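Local coordinates for protein ribosome biogenesis Nep1 RNA methyltransferase (Archaeoglobus fulgidus, PDB 3O7B) that probably methylates N1 of a specific pseudouridine in 16S ribosomal RNA during ribosome biogenesis, using S-adenosyl-L-methionine as methyl donor, at residues 79-91 and 193-205. Residues are numbered along the deposited sequence; the frame is centred on the assembly and turned at random. Where two conformers were deposited one is given.
Sequences EFREKRGRPDIVH and IGAFPHGDFFEET. With SAH (S-adenosyl-L-homocysteine), chain C.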
# COMPACT_ATOMS: atom_id res chain seq x y z
N GLU A 79 -20.13 -14.42 -11.38
CA GLU A 79 -19.22 -14.72 -12.49
C GLU A 79 -17.86 -14.05 -12.27
O GLU A 79 -17.78 -13.04 -11.56
CB GLU A 79 -19.81 -14.25 -13.83
CG GLU A 79 -21.13 -14.93 -14.20
CD GLU A 79 -20.99 -16.43 -14.44
OE1 GLU A 79 -20.00 -16.86 -15.08
OE2 GLU A 79 -21.88 -17.18 -13.98
N PHE A 80 -16.82 -14.60 -12.88
CA PHE A 80 -15.42 -14.16 -12.70
C PHE A 80 -15.09 -13.77 -11.25
O PHE A 80 -14.42 -12.75 -11.00
CB PHE A 80 -14.99 -13.09 -13.73
CG PHE A 80 -15.90 -11.87 -13.81
CD1 PHE A 80 -15.62 -10.72 -13.07
CD2 PHE A 80 -16.99 -11.85 -14.68
CE1 PHE A 80 -16.45 -9.59 -13.15
CE2 PHE A 80 -17.82 -10.73 -14.77
CZ PHE A 80 -17.55 -9.59 -14.00
N ARG A 81 -15.54 -14.60 -10.32
CA ARG A 81 -15.49 -14.25 -8.91
C ARG A 81 -14.06 -14.06 -8.42
O ARG A 81 -13.82 -13.23 -7.53
CB ARG A 81 -16.25 -15.27 -8.04
CG ARG A 81 -16.35 -14.87 -6.55
CD ARG A 81 -15.32 -15.64 -5.76
NE ARG A 81 -15.22 -15.30 -4.34
CZ ARG A 81 -14.36 -14.41 -3.84
NH1 ARG A 81 -13.55 -13.71 -4.64
NH2 ARG A 81 -14.31 -14.23 -2.53
N GLU A 82 -13.12 -14.79 -9.01
CA GLU A 82 -11.72 -14.69 -8.60
C GLU A 82 -11.15 -13.27 -8.77
O GLU A 82 -10.20 -12.91 -8.09
CB GLU A 82 -10.85 -15.74 -9.32
CG GLU A 82 -10.58 -15.47 -10.80
CD GLU A 82 -11.74 -15.86 -11.72
OE1 GLU A 82 -12.74 -16.44 -11.23
OE2 GLU A 82 -11.63 -15.58 -12.93
N LYS A 83 -11.76 -12.47 -9.65
CA LYS A 83 -11.30 -11.09 -9.87
C LYS A 83 -11.93 -10.06 -8.93
O LYS A 83 -11.48 -8.91 -8.90
CB LYS A 83 -11.61 -10.65 -11.31
CG LYS A 83 -10.78 -11.37 -12.35
CD LYS A 83 -11.01 -10.76 -13.72
CE LYS A 83 -10.00 -11.29 -14.71
NZ LYS A 83 -10.22 -10.74 -16.08
N ARG A 84 -12.95 -10.47 -8.18
CA ARG A 84 -13.88 -9.52 -7.57
C ARG A 84 -13.68 -9.32 -6.08
O ARG A 84 -13.12 -10.18 -5.40
CB ARG A 84 -15.32 -9.93 -7.88
CG ARG A 84 -15.56 -10.02 -9.36
CD ARG A 84 -16.94 -10.58 -9.67
NE ARG A 84 -17.92 -9.50 -9.78
CZ ARG A 84 -19.08 -9.62 -10.40
NH1 ARG A 84 -19.41 -10.77 -10.98
NH2 ARG A 84 -19.89 -8.58 -10.47
N GLY A 85 -14.15 -8.17 -5.59
CA GLY A 85 -14.17 -7.85 -4.17
C GLY A 85 -12.83 -7.49 -3.56
O GLY A 85 -12.65 -7.65 -2.36
N ARG A 86 -11.93 -6.94 -4.37
CA ARG A 86 -10.58 -6.58 -3.88
C ARG A 86 -10.16 -5.13 -4.14
O ARG A 86 -9.17 -4.88 -4.81
CB ARG A 86 -9.54 -7.58 -4.40
CG ARG A 86 -9.79 -9.01 -3.90
CD ARG A 86 -9.49 -9.17 -2.39
NE ARG A 86 -8.14 -8.73 -2.10
CZ ARG A 86 -7.04 -9.44 -2.32
NH1 ARG A 86 -7.11 -10.67 -2.81
NH2 ARG A 86 -5.85 -8.91 -2.06
N PRO A 87 -10.88 -4.17 -3.53
CA PRO A 87 -10.54 -2.75 -3.73
C PRO A 87 -9.21 -2.37 -3.08
O PRO A 87 -8.66 -1.31 -3.41
CB PRO A 87 -11.71 -2.00 -3.10
CG PRO A 87 -12.35 -2.99 -2.14
CD PRO A 87 -12.07 -4.36 -2.68
N ASP A 88 -8.69 -3.23 -2.21
CA ASP A 88 -7.40 -2.95 -1.56
C ASP A 88 -6.28 -2.85 -2.57
O ASP A 88 -5.30 -2.11 -2.39
CB ASP A 88 -7.06 -4.04 -0.54
CG ASP A 88 -7.12 -5.42 -1.15
OD1 ASP A 88 -8.26 -5.87 -1.43
OD2 ASP A 88 -6.05 -6.04 -1.34
N ILE A 89 -6.39 -3.60 -3.67
CA ILE A 89 -5.28 -3.64 -4.61
C ILE A 89 -5.09 -2.27 -5.28
O ILE A 89 -3.99 -1.69 -5.27
CB ILE A 89 -5.46 -4.74 -5.68
CG1 ILE A 89 -5.44 -6.11 -5.00
CG2 ILE A 89 -4.38 -4.64 -6.76
CD1 ILE A 89 -5.90 -7.25 -5.91
N VAL A 90 -6.16 -1.74 -5.86
CA VAL A 90 -6.03 -0.46 -6.53
C VAL A 90 -5.78 0.68 -5.51
O VAL A 90 -5.09 1.63 -5.82
CB VAL A 90 -7.24 -0.17 -7.49
CG1 VAL A 90 -8.50 0.17 -6.73
CG2 VAL A 90 -6.89 0.93 -8.48
N HIS A 91 -6.30 0.53 -4.29
CA HIS A 91 -6.03 1.52 -3.23
C HIS A 91 -4.53 1.73 -3.06
O HIS A 91 -4.05 2.87 -3.13
CB HIS A 91 -6.63 1.04 -1.91
CG HIS A 91 -6.38 1.96 -0.76
ND1 HIS A 91 -6.04 1.49 0.50
CD2 HIS A 91 -6.38 3.31 -0.67
CE1 HIS A 91 -5.86 2.51 1.31
NE2 HIS A 91 -6.07 3.63 0.63
N ILE A 193 -1.42 -1.44 -16.01
CA ILE A 193 -1.13 -2.47 -15.03
C ILE A 193 -2.45 -3.02 -14.48
O ILE A 193 -3.33 -2.24 -14.07
CB ILE A 193 -0.28 -1.87 -13.86
CG1 ILE A 193 1.05 -1.32 -14.40
CG2 ILE A 193 -0.07 -2.90 -12.73
CD1 ILE A 193 1.83 -0.37 -13.44
N GLY A 194 -2.60 -4.34 -14.45
CA GLY A 194 -3.80 -4.92 -13.89
C GLY A 194 -3.90 -4.65 -12.39
O GLY A 194 -2.86 -4.63 -11.69
N ALA A 195 -5.13 -4.46 -11.92
CA ALA A 195 -5.38 -4.20 -10.49
C ALA A 195 -6.41 -5.18 -9.92
O ALA A 195 -7.32 -4.79 -9.20
CB ALA A 195 -5.80 -2.73 -10.27
N PHE A 196 -6.27 -6.45 -10.29
CA PHE A 196 -7.16 -7.51 -9.84
C PHE A 196 -6.26 -8.66 -9.35
O PHE A 196 -5.10 -8.73 -9.73
CB PHE A 196 -8.08 -7.98 -10.99
CG PHE A 196 -7.34 -8.35 -12.24
CD1 PHE A 196 -6.92 -9.67 -12.46
CD2 PHE A 196 -7.00 -7.39 -13.19
CE1 PHE A 196 -6.21 -10.00 -13.62
CE2 PHE A 196 -6.29 -7.72 -14.34
CZ PHE A 196 -5.89 -9.02 -14.56
N PRO A 197 -6.78 -9.52 -8.46
CA PRO A 197 -5.88 -10.50 -7.82
C PRO A 197 -5.55 -11.79 -8.58
O PRO A 197 -4.49 -12.39 -8.35
CB PRO A 197 -6.62 -10.85 -6.53
CG PRO A 197 -8.03 -10.64 -6.85
CD PRO A 197 -8.12 -9.54 -7.87
N HIS A 198 -6.47 -12.24 -9.44
CA HIS A 198 -6.35 -13.57 -10.07
C HIS A 198 -6.87 -13.54 -11.49
O HIS A 198 -7.67 -12.68 -11.84
CB HIS A 198 -7.18 -14.63 -9.33
CG HIS A 198 -6.84 -14.77 -7.88
ND1 HIS A 198 -5.66 -15.32 -7.45
CD2 HIS A 198 -7.54 -14.43 -6.78
CE1 HIS A 198 -5.65 -15.31 -6.13
NE2 HIS A 198 -6.77 -14.78 -5.70
N GLY A 199 -6.43 -14.52 -12.28
CA GLY A 199 -6.92 -14.65 -13.65
C GLY A 199 -6.13 -13.82 -14.64
O GLY A 199 -5.09 -13.24 -14.32
N ASP A 200 -6.62 -13.78 -15.87
CA ASP A 200 -5.97 -13.06 -16.96
C ASP A 200 -6.89 -11.94 -17.41
O ASP A 200 -8.07 -11.97 -17.10
CB ASP A 200 -5.74 -14.01 -18.14
CG ASP A 200 -4.75 -15.10 -17.81
OD1 ASP A 200 -5.20 -16.24 -17.54
OD2 ASP A 200 -3.53 -14.82 -17.79
N PHE A 201 -6.36 -10.98 -18.16
CA PHE A 201 -7.20 -9.91 -18.71
C PHE A 201 -8.34 -10.47 -19.54
O PHE A 201 -8.16 -11.45 -20.27
CB PHE A 201 -6.37 -8.98 -19.58
CG PHE A 201 -5.32 -8.22 -18.83
CD1 PHE A 201 -5.67 -7.16 -18.00
CD2 PHE A 201 -3.98 -8.54 -18.97
CE1 PHE A 201 -4.69 -6.45 -17.31
CE2 PHE A 201 -2.99 -7.83 -18.28
CZ PHE A 201 -3.36 -6.78 -17.45
N PHE A 202 -9.51 -9.85 -19.44
CA PHE A 202 -10.59 -10.12 -20.40
C PHE A 202 -10.11 -9.83 -21.81
O PHE A 202 -9.36 -8.88 -22.06
CB PHE A 202 -11.79 -9.22 -20.12
CG PHE A 202 -12.49 -9.51 -18.81
CD1 PHE A 202 -12.91 -10.80 -18.47
CD2 PHE A 202 -12.78 -8.45 -17.94
CE1 PHE A 202 -13.57 -11.04 -17.25
CE2 PHE A 202 -13.45 -8.68 -16.73
CZ PHE A 202 -13.84 -9.98 -16.38
N GLU A 203 -10.58 -10.63 -22.76
CA GLU A 203 -10.28 -10.36 -24.16
C GLU A 203 -10.76 -8.97 -24.58
O GLU A 203 -10.05 -8.27 -25.33
CB GLU A 203 -10.86 -11.45 -25.08
CG GLU A 203 -10.09 -12.77 -25.04
CD GLU A 203 -8.60 -12.62 -25.35
OE1 GLU A 203 -8.23 -11.80 -26.23
OE2 GLU A 203 -7.79 -13.33 -24.71
N GLU A 204 -11.92 -8.55 -24.08
CA GLU A 204 -12.45 -7.22 -24.37
C GLU A 204 -11.47 -6.11 -23.97
O GLU A 204 -11.27 -5.16 -24.71
CB GLU A 204 -13.81 -6.98 -23.72
CG GLU A 204 -14.37 -5.58 -23.99
CD GLU A 204 -15.81 -5.38 -23.55
OE1 GLU A 204 -16.42 -6.31 -22.97
OE2 GLU A 204 -16.34 -4.28 -23.80
N THR A 205 -10.87 -6.24 -22.79
CA THR A 205 -9.90 -5.25 -22.31
C THR A 205 -8.73 -5.12 -23.29
O THR A 205 -8.35 -4.01 -23.67
CB THR A 205 -9.38 -5.66 -20.92
OG1 THR A 205 -10.48 -5.78 -20.02
CG2 THR A 205 -8.38 -4.64 -20.37
N SAH C . -2.45 -12.39 -14.19
CA SAH C . -2.03 -12.46 -12.76
CB SAH C . -3.08 -11.77 -11.89
CG SAH C . -2.90 -10.26 -11.82
SD SAH C . -1.27 -9.75 -11.20
C SAH C . -1.80 -13.89 -12.30
O SAH C . -1.85 -14.82 -13.10
C5' SAH C . -1.34 -7.94 -11.29
C4' SAH C . -0.75 -7.26 -12.52
O4' SAH C . 0.66 -7.14 -12.42
C3' SAH C . -0.96 -7.99 -13.83
O3' SAH C . -2.26 -7.81 -14.32
C2' SAH C . 0.10 -7.36 -14.69
O2' SAH C . -0.33 -6.08 -15.16
C1' SAH C . 1.24 -7.14 -13.72
N9 SAH C . 2.29 -8.19 -13.70
C8 SAH C . 2.35 -9.31 -12.91
N7 SAH C . 3.50 -9.98 -13.18
C5 SAH C . 4.18 -9.29 -14.11
C6 SAH C . 5.40 -9.51 -14.76
N6 SAH C . 6.15 -10.58 -14.48
N1 SAH C . 5.85 -8.60 -15.69
C2 SAH C . 5.09 -7.48 -16.00
N3 SAH C . 3.89 -7.28 -15.37
C4 SAH C . 3.43 -8.16 -14.45
O HOH W 1 -8.46 -3.39 -7.06
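Lys83, set between Phe196 and Phe202, anchors a loop-against-loop contact in which the approach to helix 87-98 backs the cofactor-binding loop that follows strand 189-194. Its chain, extended beyond CG, carries NZ over the centre of the Phe202 ring, 3.5 Å from the centroid and 8° off the normal. A longer cation-pi contact reaches the face of Phe196, and NZ also donates to Asp200 O at 2.7 Å. Glu34 completes the grip with a salt bridge and also accepts from Phe202 N, so the ammonium, held among aromatic faces, a carbonyl and a carboxylate, probably stays charged. Phe202 turns its edge to Phe80 in a T-shaped pair, planes 83° apart, CZ meeting one face while Arg84 NH1 lies over the opposite one. In SPOUT methyltransferases the cofactor is held by the loops of a C-terminal trefoil knot, and residues 194-201 supply one such loop here; Gly194 N binds O2' of S-adenosylhomocysteine (SAH) and Gly199 O accepts from SAH N at 2.8 Å. Pro197 wedges between the 3-10 turn 81-83 and Ile89 of helix 87-98, its CG 3.4 Å from Glu82 O and its CB 3.7 Å from Ile89 CD1. Arg86, predicted to contact substrate rRNA, lays CG and NH1 against the same proline. Bends at chi2 and chi3 fold its guanidinium back to grip Asp88 side-on, NE to OD1 and NH2 to OD2, both oxygens using syn lone pairs. Deeper, Val90 CB packs on Ala195 CB, and a water links Arg86 O, Val90 N and Ala195 O.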